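Local coordinates for vesicular integral-membrane protein VIP36 (Canis lupus familiaris, PDB 2DUR), which binds high-mannose glycans through its calcium-dependent lumenal lectin domain and takes part in transporting and sorting glycoproteins in the early secretory pathway, at residues A[230-235]-A[239-244]; A[43-48]-A[73-78]. One frame throughout, in Å; residues are numbered along the deposited sequence.

Contact 1: residues A[230-235]-A[239-244]; sequences VEHTPD and IDWTKI
His232 and Trp241 meet ring to ring at the surface of the lectin domain, where the chain leaves strand 217-227, makes the short helix 234-238 and turns back toward strand 247-248. In Trp241, CB sets off with CG anti to the carbonyl carbon (chi1 -70°), and this sends the indole toward the residues before the helix. Along the pyrrole side, NE1 donates to the backbone O of Glu236 in the helix, which would help to hold the ring in this rotation. At the far end of the six-membered ring, CH2 lies 3.9 Å from CE1 of His232, and CZ2 is 4.1 Å from its ND1. The two ring planes are steeply inclined, at 73°, with centroids 5.3 Å apart, an oblique pairing of the two rings. One indole face also carries CD1 of Ile239, 3.7 Å above the plane and offset toward the rim; Lys62 adds a cation-pi contact. The next residue after the isoleucine, Asp240, forms an Asx turn: its OD1 accepts from both N and OG1 of Thr242, two residues on, on the same face of its carboxylate. His232 NE2 is bound to Asp63, whereas ND1, buried against the indole, has no polar partner in the model. The rings therefore meet by van der Waals contact, and their polar anchors lie outside the interface.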
loop_
_atom_site.group_PDB
_atom_site.type_symbol
_atom_site.label_atom_id
_atom_site.label_comp_id
_atom_site.label_asym_id
_atom_site.label_seq_id
_atom_site.Cartn_x
_atom_site.Cartn_y
_atom_site.Cartn_z
ATOM N N VAL A 230 -10.904 -14.842 -12.779
ATOM C CA VAL A 230 -9.828 -15.380 -13.592
ATOM C C VAL A 230 -9.809 -16.889 -13.433
ATOM O O VAL A 230 -9.839 -17.425 -12.312
ATOM C CB VAL A 230 -8.462 -14.770 -13.180
ATOM C CG1 VAL A 230 -7.307 -15.477 -13.899
ATOM C CG2 VAL A 230 -8.433 -13.268 -13.475
ATOM N N GLU A 231 -9.764 -17.582 -14.569
ATOM C CA GLU A 231 -9.725 -19.020 -14.575
ATOM C C GLU A 231 -8.455 -19.586 -13.960
ATOM O O GLU A 231 -7.347 -19.138 -14.269
ATOM C CB GLU A 231 -9.859 -19.543 -16.006
ATOM C CG GLU A 231 -10.140 -21.036 -16.079
ATOM C CD GLU A 231 -9.944 -21.610 -17.469
ATOM O OE1 GLU A 231 -10.682 -22.558 -17.796
ATOM O OE2 GLU A 231 -9.058 -21.126 -18.219
ATOM N N HIS A 232 -8.636 -20.584 -13.099
ATOM C CA HIS A 232 -7.549 -21.478 -12.707
ATOM C C HIS A 232 -7.972 -22.913 -13.000
ATOM O O HIS A 232 -9.101 -23.295 -12.713
ATOM C CB HIS A 232 -7.197 -21.302 -11.233
ATOM C CG HIS A 232 -6.748 -19.915 -10.894
ATOM N ND1 HIS A 232 -5.442 -19.505 -11.040
ATOM C CD2 HIS A 232 -7.437 -18.835 -10.450
ATOM C CE1 HIS A 232 -5.341 -18.233 -10.688
ATOM N NE2 HIS A 232 -6.533 -17.806 -10.315
ATOM N N THR A 233 -7.072 -23.701 -13.571
ATOM C CA THR A 233 -7.395 -25.100 -13.895
ATOM C C THR A 233 -7.427 -25.963 -12.621
ATOM O O THR A 233 -6.862 -25.566 -11.600
ATOM C CB THR A 233 -6.390 -25.681 -14.898
ATOM O OG1 THR A 233 -5.084 -25.706 -14.305
ATOM C CG2 THR A 233 -6.377 -24.844 -16.189
ATOM N N PRO A 234 -8.110 -27.133 -12.664
ATOM C CA PRO A 234 -8.065 -28.091 -11.543
ATOM C C PRO A 234 -6.650 -28.382 -11.023
ATOM O O PRO A 234 -6.461 -28.509 -9.808
ATOM C CB PRO A 234 -8.695 -29.356 -12.141
ATOM C CG PRO A 234 -9.678 -28.822 -13.135
ATOM C CD PRO A 234 -9.010 -27.600 -13.740
ATOM N N ASP A 235 -5.673 -28.475 -11.926
ATOM C CA ASP A 235 -4.265 -28.614 -11.537
ATOM C C ASP A 235 -3.767 -27.414 -10.718
ATOM O O ASP A 235 -3.205 -27.585 -9.631
ATOM C CB ASP A 235 -3.383 -28.821 -12.770
ATOM C CG ASP A 235 -3.579 -30.191 -13.404
ATOM O OD1 ASP A 235 -3.244 -31.211 -12.748
ATOM O OD2 ASP A 235 -4.064 -30.242 -14.560
ATOM N N ILE A 239 -3.210 -27.064 -5.504
ATOM C CA ILE A 239 -2.098 -26.715 -4.607
ATOM C C ILE A 239 -2.605 -25.851 -3.454
ATOM O O ILE A 239 -3.659 -25.225 -3.561
ATOM C CB ILE A 239 -0.908 -26.016 -5.339
ATOM C CG1 ILE A 239 -1.310 -24.649 -5.895
ATOM C CG2 ILE A 239 -0.343 -26.912 -6.435
ATOM C CD1 ILE A 239 -0.196 -23.614 -5.817
ATOM N N ASP A 240 -1.875 -25.841 -2.344
ATOM C CA ASP A 240 -2.262 -25.022 -1.202
ATOM C C ASP A 240 -1.685 -23.621 -1.347
ATOM O O ASP A 240 -0.505 -23.387 -1.048
ATOM C CB ASP A 240 -1.786 -25.644 0.105
ATOM C CG ASP A 240 -2.334 -24.932 1.325
ATOM O OD1 ASP A 240 -2.864 -23.797 1.209
ATOM O OD2 ASP A 240 -2.229 -25.515 2.425
ATOM N N TRP A 241 -2.523 -22.700 -1.812
ATOM C CA TRP A 241 -2.057 -21.345 -2.104
ATOM C C TRP A 241 -1.707 -20.560 -0.833
ATOM O O TRP A 241 -1.066 -19.503 -0.923
ATOM C CB TRP A 241 -3.088 -20.586 -2.934
ATOM C CG TRP A 241 -3.237 -21.076 -4.346
ATOM C CD1 TRP A 241 -3.704 -22.294 -4.750
ATOM C CD2 TRP A 241 -2.943 -20.339 -5.543
ATOM N NE1 TRP A 241 -3.706 -22.367 -6.130
ATOM C CE2 TRP A 241 -3.246 -21.182 -6.640
ATOM C CE3 TRP A 241 -2.447 -19.052 -5.794
ATOM C CZ2 TRP A 241 -3.076 -20.772 -7.977
ATOM C CZ3 TRP A 241 -2.278 -18.639 -7.121
ATOM C CH2 TRP A 241 -2.589 -19.502 -8.196
ATOM N N THR A 242 -2.101 -21.065 0.343
ATOM C CA THR A 242 -1.773 -20.344 1.591
ATOM C C THR A 242 -0.321 -20.573 2.004
ATOM O O THR A 242 0.211 -19.871 2.878
ATOM C CB THR A 242 -2.691 -20.738 2.782
ATOM O OG1 THR A 242 -2.341 -22.055 3.238
ATOM C CG2 THR A 242 -4.168 -20.658 2.395
ATOM N N LYS A 243 0.312 -21.578 1.395
ATOM C CA LYS A 243 1.676 -21.951 1.743
ATOM C C LYS A 243 2.744 -21.462 0.748
ATOM O O LYS A 243 3.928 -21.783 0.910
ATOM C CB LYS A 243 1.790 -23.466 1.928
ATOM C CG LYS A 243 0.838 -24.044 2.960
ATOM C CD LYS A 243 1.387 -23.866 4.351
ATOM C CE LYS A 243 0.515 -24.576 5.395
ATOM N NZ LYS A 243 0.215 -25.983 4.992
ATOM N N ILE A 244 2.333 -20.706 -0.276
ATOM C CA ILE A 244 3.301 -20.101 -1.206
ATOM C C ILE A 244 4.216 -19.148 -0.444
ATOM O O ILE A 244 3.749 -18.307 0.335
ATOM C CB ILE A 244 2.602 -19.369 -2.391
ATOM C CG1 ILE A 244 1.788 -20.366 -3.235
ATOM C CG2 ILE A 244 3.621 -18.585 -3.262
ATOM C CD1 ILE A 244 0.760 -19.701 -4.147
#

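Contact 2: residues A[43-48]-A[73-78]; sequences TPDERS and HGTGKK. With MAN (alpha-D-mannopyranose), chain C.
The mannose-binding end of the L-type lectin domain holds this contact, in which the loop after strand 40-43, bearing the sugar-binding residue Ser48, is tied to the loop after strand 64-73. Asp45 makes the link. With its CG anti to the backbone N (chi1 -167°), the carboxylate extends to the other loop, and OD2 accepts the backbone N-H of Thr75 at 3.0 Å. The bond is fairly straight, 157° at the hydrogen, and arrives on the syn side, 18° out of the carboxylate plane. The same oxygen sits 3.3 Å from CA of Gly74, where the absence of a side chain lets it come close to the backbone. Its partner oxygen, OD1, is held by the hydroxyl of Ser215, so both carboxylate oxygens are held. Asp45 is also the centre of an inverse gamma turn, closed by Glu46 N and Pro44 O at 2.8 Å. Further along, Ser48 OG lies 2.6 Å from O4 of the mannose in a hydrogen bond, and Asp213 binds the same sugar. One carboxylate thus joins three loops through neutral donors, a pattern consistent with a negative charge shared between a main-chain amide and a hydroxyl.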
loop_
_atom_site.group_PDB
_atom_site.type_symbol
_atom_site.label_atom_id
_atom_site.label_comp_id
_atom_site.label_asym_id
_atom_site.label_seq_id
_atom_site.Cartn_x
_atom_site.Cartn_y
_atom_site.Cartn_z
ATOM N N THR A 43 -1.521 9.836 9.612
ATOM C CA THR A 43 -0.741 10.795 10.417
ATOM C C THR A 43 -1.246 12.204 10.150
ATOM O O THR A 43 -1.626 12.506 9.022
ATOM C CB THR A 43 0.772 10.774 10.100
ATOM O OG1 THR A 43 1.026 11.345 8.804
ATOM C CG2 THR A 43 1.367 9.356 10.211
ATOM N N PRO A 44 -1.198 13.077 11.180
ATOM C CA PRO A 44 -1.361 14.485 10.910
ATOM C C PRO A 44 -0.036 15.048 10.409
ATOM O O PRO A 44 0.992 14.332 10.360
ATOM C CB PRO A 44 -1.646 15.056 12.288
ATOM C CG PRO A 44 -0.829 14.175 13.219
ATOM C CD PRO A 44 -0.867 12.819 12.598
ATOM N N ASP A 45 -0.051 16.337 10.068
ATOM C CA ASP A 45 1.115 17.058 9.594
ATOM C C ASP A 45 1.934 17.483 10.814
ATOM O O ASP A 45 2.165 18.672 11.061
ATOM C CB ASP A 45 0.658 18.265 8.733
ATOM C CG ASP A 45 1.764 18.915 7.941
ATOM O OD1 ASP A 45 2.935 18.463 7.974
ATOM O OD2 ASP A 45 1.453 19.930 7.240
ATOM N N GLU A 46 2.333 16.482 11.592
ATOM C CA GLU A 46 3.133 16.688 12.799
ATOM C C GLU A 46 4.267 15.677 12.785
ATOM O O GLU A 46 4.182 14.640 12.103
ATOM C CB GLU A 46 2.266 16.471 14.035
ATOM C CG GLU A 46 1.173 17.538 14.154
ATOM C CD GLU A 46 0.143 17.251 15.226
ATOM O OE1 GLU A 46 0.347 16.349 16.072
ATOM O OE2 GLU A 46 -0.897 17.951 15.217
ATOM N N ARG A 47 5.305 15.970 13.567
ATOM C CA ARG A 47 6.527 15.173 13.525
ATOM C C ARG A 47 6.410 13.900 14.355
ATOM O O ARG A 47 5.619 13.821 15.302
ATOM C CB ARG A 47 7.706 16.044 13.987
ATOM C CG ARG A 47 8.010 17.134 12.994
ATOM C CD ARG A 47 9.161 18.017 13.404
ATOM N NE ARG A 47 8.875 18.642 14.682
ATOM C CZ ARG A 47 9.735 19.432 15.318
ATOM N NH1 ARG A 47 10.913 19.702 14.779
ATOM N NH2 ARG A 47 9.399 19.946 16.485
ATOM N N SER A 48 7.210 12.905 13.967
ATOM C CA SER A 48 7.368 11.662 14.727
ATOM C C SER A 48 6.050 10.951 15.011
ATOM O O SER A 48 5.735 10.620 16.161
ATOM C CB SER A 48 8.166 11.920 16.021
ATOM O OG SER A 48 9.462 12.386 15.678
ATOM N N HIS A 73 -0.876 15.549 1.783
ATOM C CA HIS A 73 -0.895 16.998 1.708
ATOM C C HIS A 73 -0.370 17.618 2.989
ATOM O O HIS A 73 -0.562 17.071 4.051
ATOM C CB HIS A 73 -2.327 17.486 1.416
ATOM C CG HIS A 73 -3.347 17.036 2.414
ATOM N ND1 HIS A 73 -4.009 17.927 3.234
ATOM C CD2 HIS A 73 -3.805 15.804 2.749
ATOM C CE1 HIS A 73 -4.851 17.264 4.006
ATOM N NE2 HIS A 73 -4.755 15.975 3.725
ATOM N N GLY A 74 0.295 18.754 2.872
ATOM C CA GLY A 74 0.752 19.450 4.070
ATOM C C GLY A 74 1.353 20.784 3.726
ATOM O O GLY A 74 1.362 21.198 2.565
ATOM N N THR A 75 1.875 21.454 4.745
ATOM C CA THR A 75 2.292 22.841 4.591
ATOM C C THR A 75 3.802 23.074 4.643
ATOM O O THR A 75 4.250 24.223 4.574
ATOM C CB THR A 75 1.604 23.735 5.627
ATOM O OG1 THR A 75 1.987 23.306 6.938
ATOM C CG2 THR A 75 0.086 23.665 5.487
ATOM N N GLY A 76 4.591 21.995 4.777
ATOM C CA GLY A 76 6.040 22.127 4.783
ATOM C C GLY A 76 6.521 22.838 3.537
ATOM O O GLY A 76 6.055 22.543 2.433
ATOM N N LYS A 77 7.430 23.795 3.711
ATOM C CA LYS A 77 7.935 24.585 2.585
ATOM C C LYS A 77 9.027 23.847 1.817
ATOM O O LYS A 77 9.649 22.910 2.342
ATOM C CB LYS A 77 8.425 25.962 3.055
ATOM C CG LYS A 77 7.366 26.784 3.785
ATOM C CD LYS A 77 7.550 28.266 3.510
ATOM C CE LYS A 77 6.881 29.165 4.553
ATOM N NZ LYS A 77 5.935 28.483 5.493
ATOM N N LYS A 78 9.249 24.269 0.568
ATOM C CA LYS A 78 10.294 23.693 -0.295
ATOM C C LYS A 78 10.199 22.162 -0.310
ATOM O O LYS A 78 9.140 21.636 -0.631
ATOM C CB LYS A 78 11.689 24.206 0.090
ATOM C CG LYS A 78 11.961 25.663 -0.367
ATOM C CD LYS A 78 13.291 26.227 0.162
ATOM C CE LYS A 78 14.504 25.338 -0.180
ATOM N NZ LYS A 78 15.746 25.674 0.631
HETATM C C1 MAN C . 13.893 9.276 12.362
HETATM C C2 MAN C . 12.956 8.125 12.696
HETATM C C3 MAN C . 11.590 8.701 13.060
HETATM C C4 MAN C . 11.714 9.761 14.158
HETATM C C5 MAN C . 12.778 10.814 13.808
HETATM C C6 MAN C . 13.073 11.769 14.968
HETATM O O2 MAN C . 13.525 7.419 13.783
HETATM O O3 MAN C . 10.737 7.654 13.452
HETATM O O4 MAN C . 10.463 10.364 14.338
HETATM O O5 MAN C . 13.982 10.149 13.480
HETATM O O6 MAN C . 14.197 12.599 14.671
#

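How the contacts relate
Contacts 1 and 2 occupy opposite sides of the centre of the beta sandwich, their own centres 44 Å apart and their nearest atoms about 29 Å apart, with no touch between them. They follow one another in sequence, 43-48 with 73-78 closing before 230-235 with 239-244 begins. Contact 2 belongs to the glycan site: Ser48 binds one mannose directly, and the side chain of Asp45 is about 10 Å from that of Asp83 and as far from another bound mannose. Contact 1 lies away from the sugar and calcium sites. Strand 217-227 spans the gap, starting beside contact 2 and ending just before contact 1.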